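Local coordinates for replication initiation and membrane attachment protein (Geobacillus stearothermophilus 10, PDB 5WTN) that takes part in bacterial replication initiation and restart as a tetrameric primosome protein, probably helping to load the replicative helicase, at residues A10-T15 against K103-E108. Sequence-based numbering, arbitrary orientation.
Sequences AVDRYT and KLFLYE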
loop_
_atom_site.group_PDB
_atom_site.type_symbol
_atom_site.label_atom_id
_atom_site.label_comp_id
_atom_site.label_asym_id
_atom_site.label_seq_id
_atom_site.Cartn_x
_atom_site.Cartn_y
_atom_site.Cartn_z
ATOM N N ALA A 10 5.229 33.636 -4.502
ATOM C CA ALA A 10 3.997 32.871 -4.720
ATOM C C ALA A 10 3.670 32.556 -6.176
ATOM O O ALA A 10 3.001 31.561 -6.450
ATOM C CB ALA A 10 2.816 33.548 -4.059
ATOM N N VAL A 11 4.123 33.389 -7.108
ATOM C CA VAL A 11 3.745 33.183 -8.502
ATOM C C VAL A 11 4.751 32.322 -9.225
ATOM O O VAL A 11 4.590 32.063 -10.428
ATOM C CB VAL A 11 3.547 34.513 -9.299
ATOM C CG1 VAL A 11 2.299 35.245 -8.830
ATOM C CG2 VAL A 11 4.804 35.398 -9.249
ATOM N N ASP A 12 5.802 31.911 -8.519
ATOM C CA ASP A 12 6.773 30.993 -9.106
ATOM C C ASP A 12 6.089 29.651 -9.365
ATOM O O ASP A 12 5.145 29.254 -8.661
ATOM C CB ASP A 12 7.987 30.802 -8.189
ATOM C CG ASP A 12 8.935 31.995 -8.198
ATOM O OD1 ASP A 12 8.990 32.689 -9.240
ATOM O OD2 ASP A 12 9.637 32.231 -7.170
ATOM N N ARG A 13 6.545 28.933 -10.386
ATOM C CA ARG A 13 5.889 27.681 -10.767
ATOM C C ARG A 13 6.708 26.433 -10.437
ATOM O O ARG A 13 7.937 26.462 -10.474
ATOM C CB ARG A 13 5.542 27.695 -12.259
ATOM C CG ARG A 13 4.693 28.881 -12.688
ATOM C CD ARG A 13 4.183 28.710 -14.109
ATOM N NE ARG A 13 5.186 28.105 -14.981
ATOM C CZ ARG A 13 6.136 28.786 -15.614
ATOM N NH1 ARG A 13 6.215 30.102 -15.474
ATOM N NH2 ARG A 13 7.006 28.152 -16.387
ATOM N N TYR A 14 6.017 25.339 -10.120
ATOM C CA TYR A 14 6.688 24.069 -9.871
ATOM C C TYR A 14 6.093 22.905 -10.645
ATOM O O TYR A 14 4.993 22.980 -11.203
ATOM C CB TYR A 14 6.689 23.733 -8.389
ATOM C CG TYR A 14 5.328 23.418 -7.824
ATOM C CD1 TYR A 14 4.898 22.099 -7.669
ATOM C CD2 TYR A 14 4.480 24.430 -7.407
ATOM C CE1 TYR A 14 3.653 21.803 -7.120
ATOM C CE2 TYR A 14 3.228 24.138 -6.854
ATOM C CZ TYR A 14 2.822 22.825 -6.719
ATOM O OH TYR A 14 1.587 22.547 -6.183
ATOM N N THR A 15 6.859 21.828 -10.677
ATOM C CA THR A 15 6.350 20.524 -11.037
ATOM C C THR A 15 6.908 19.545 -10.013
ATOM O O THR A 15 7.978 19.788 -9.450
ATOM C CB THR A 15 6.779 20.131 -12.448
ATOM O OG1 THR A 15 6.314 18.806 -12.712
ATOM C CG2 THR A 15 8.297 20.149 -12.588
ATOM N N LYS A 103 9.930 32.147 -11.985
ATOM C CA LYS A 103 10.757 30.947 -11.962
ATOM C C LYS A 103 9.963 29.636 -12.143
ATOM O O LYS A 103 8.778 29.540 -11.783
ATOM C CB LYS A 103 11.524 30.876 -10.642
ATOM C CG LYS A 103 12.627 31.892 -10.449
ATOM C CD LYS A 103 13.138 31.756 -9.029
ATOM C CE LYS A 103 14.462 32.440 -8.778
ATOM N NZ LYS A 103 14.856 32.175 -7.360
ATOM N N LEU A 104 10.627 28.623 -12.694
ATOM C CA LEU A 104 10.034 27.287 -12.783
ATOM C C LEU A 104 10.863 26.248 -12.002
ATOM O O LEU A 104 11.978 25.928 -12.401
ATOM C CB LEU A 104 9.896 26.862 -14.246
ATOM C CG LEU A 104 9.425 25.430 -14.509
ATOM C CD1 LEU A 104 8.067 25.177 -13.879
ATOM C CD2 LEU A 104 9.394 25.132 -15.994
ATOM N N PHE A 105 10.310 25.721 -10.912
ATOM C CA PHE A 105 10.997 24.712 -10.097
ATOM C C PHE A 105 10.636 23.281 -10.471
ATOM O O PHE A 105 9.491 22.993 -10.817
ATOM C CB PHE A 105 10.663 24.903 -8.624
ATOM C CG PHE A 105 11.220 26.147 -8.054
ATOM C CD1 PHE A 105 12.520 26.183 -7.597
ATOM C CD2 PHE A 105 10.455 27.303 -7.997
ATOM C CE1 PHE A 105 13.053 27.343 -7.068
ATOM C CE2 PHE A 105 10.985 28.475 -7.474
ATOM C CZ PHE A 105 12.287 28.491 -7.009
ATOM N N LEU A 106 11.616 22.387 -10.395
ATOM C CA LEU A 106 11.353 20.961 -10.490
ATOM C C LEU A 106 11.581 20.364 -9.106
ATOM O O LEU A 106 12.684 20.412 -8.575
ATOM C CB LEU A 106 12.301 20.326 -11.502
ATOM C CG LEU A 106 11.775 19.162 -12.342
ATOM C CD1 LEU A 106 12.736 18.836 -13.473
ATOM C CD2 LEU A 106 11.534 17.955 -11.457
ATOM N N TYR A 107 10.530 19.827 -8.509
ATOM C CA TYR A 107 10.659 19.179 -7.214
ATOM C C TYR A 107 10.728 17.691 -7.426
ATOM O O TYR A 107 9.730 17.056 -7.752
ATOM C CB TYR A 107 9.449 19.505 -6.350
ATOM C CG TYR A 107 9.448 20.925 -5.876
ATOM C CD1 TYR A 107 10.630 21.546 -5.501
ATOM C CD2 TYR A 107 8.282 21.660 -5.826
ATOM C CE1 TYR A 107 10.650 22.865 -5.067
ATOM C CE2 TYR A 107 8.289 22.986 -5.395
ATOM C CZ TYR A 107 9.477 23.585 -5.017
ATOM O OH TYR A 107 9.499 24.896 -4.589
ATOM N N GLU A 108 11.915 17.132 -7.232
ATOM C CA GLU A 108 12.142 15.710 -7.505
ATOM C C GLU A 108 12.133 14.931 -6.188
ATOM O O GLU A 108 13.048 15.028 -5.370
ATOM C CB GLU A 108 13.445 15.538 -8.308
ATOM C CG GLU A 108 14.109 14.172 -8.283
ATOM C CD GLU A 108 13.430 13.145 -9.183
ATOM O OE1 GLU A 108 12.463 13.509 -9.898
ATOM O OE2 GLU A 108 13.865 11.969 -9.174
#
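Asp-12 accepts the backbone N-H of Lys-103 on its OD1, 3.0 Å from Lys-103 N and from above the carboxylate plane, where two parallel strands begin to pair. Aspartate suits this start because its carboxylate offers two acceptors near the backbone: with CG beside the backbone N (chi1 -75°), OD2 takes the Ile-9 amide; an alanine here would probably leave both amides without these acceptors and the turn before the strand freer to move. Asp-12 CB also meets the Phe-105 ring edge, 3.9 Å from CE2. Beyond it, the N-H groups of Arg-13, Phe-105, Thr-15 and Tyr-107 bond to carbonyls across the pair. On one face, Tyr-14 CB packs 3.5 Å from Tyr-107 CE2, the rings oblique at 36°; tyrosine lets each ring pack while Tyr-14 OH hydrogen-bonds to Glu-52 and Tyr-107 OH to His-63. On the other, branched Thr-15 sets its methyl CG2 3.6 Å from Leu-106 CG, and Arg-13, its NE salt-bridged to Glu-60, lays NH2 3.8 Å from apolar Leu-104 CB. This pairing of sequence-distant strands, consistent with a winged-helix-like domain, lies between strands 61-62 and 90-95; helix 63-70 packs against Tyr-14, and Phe-154 of a second subunit against Leu-104 and Leu-106.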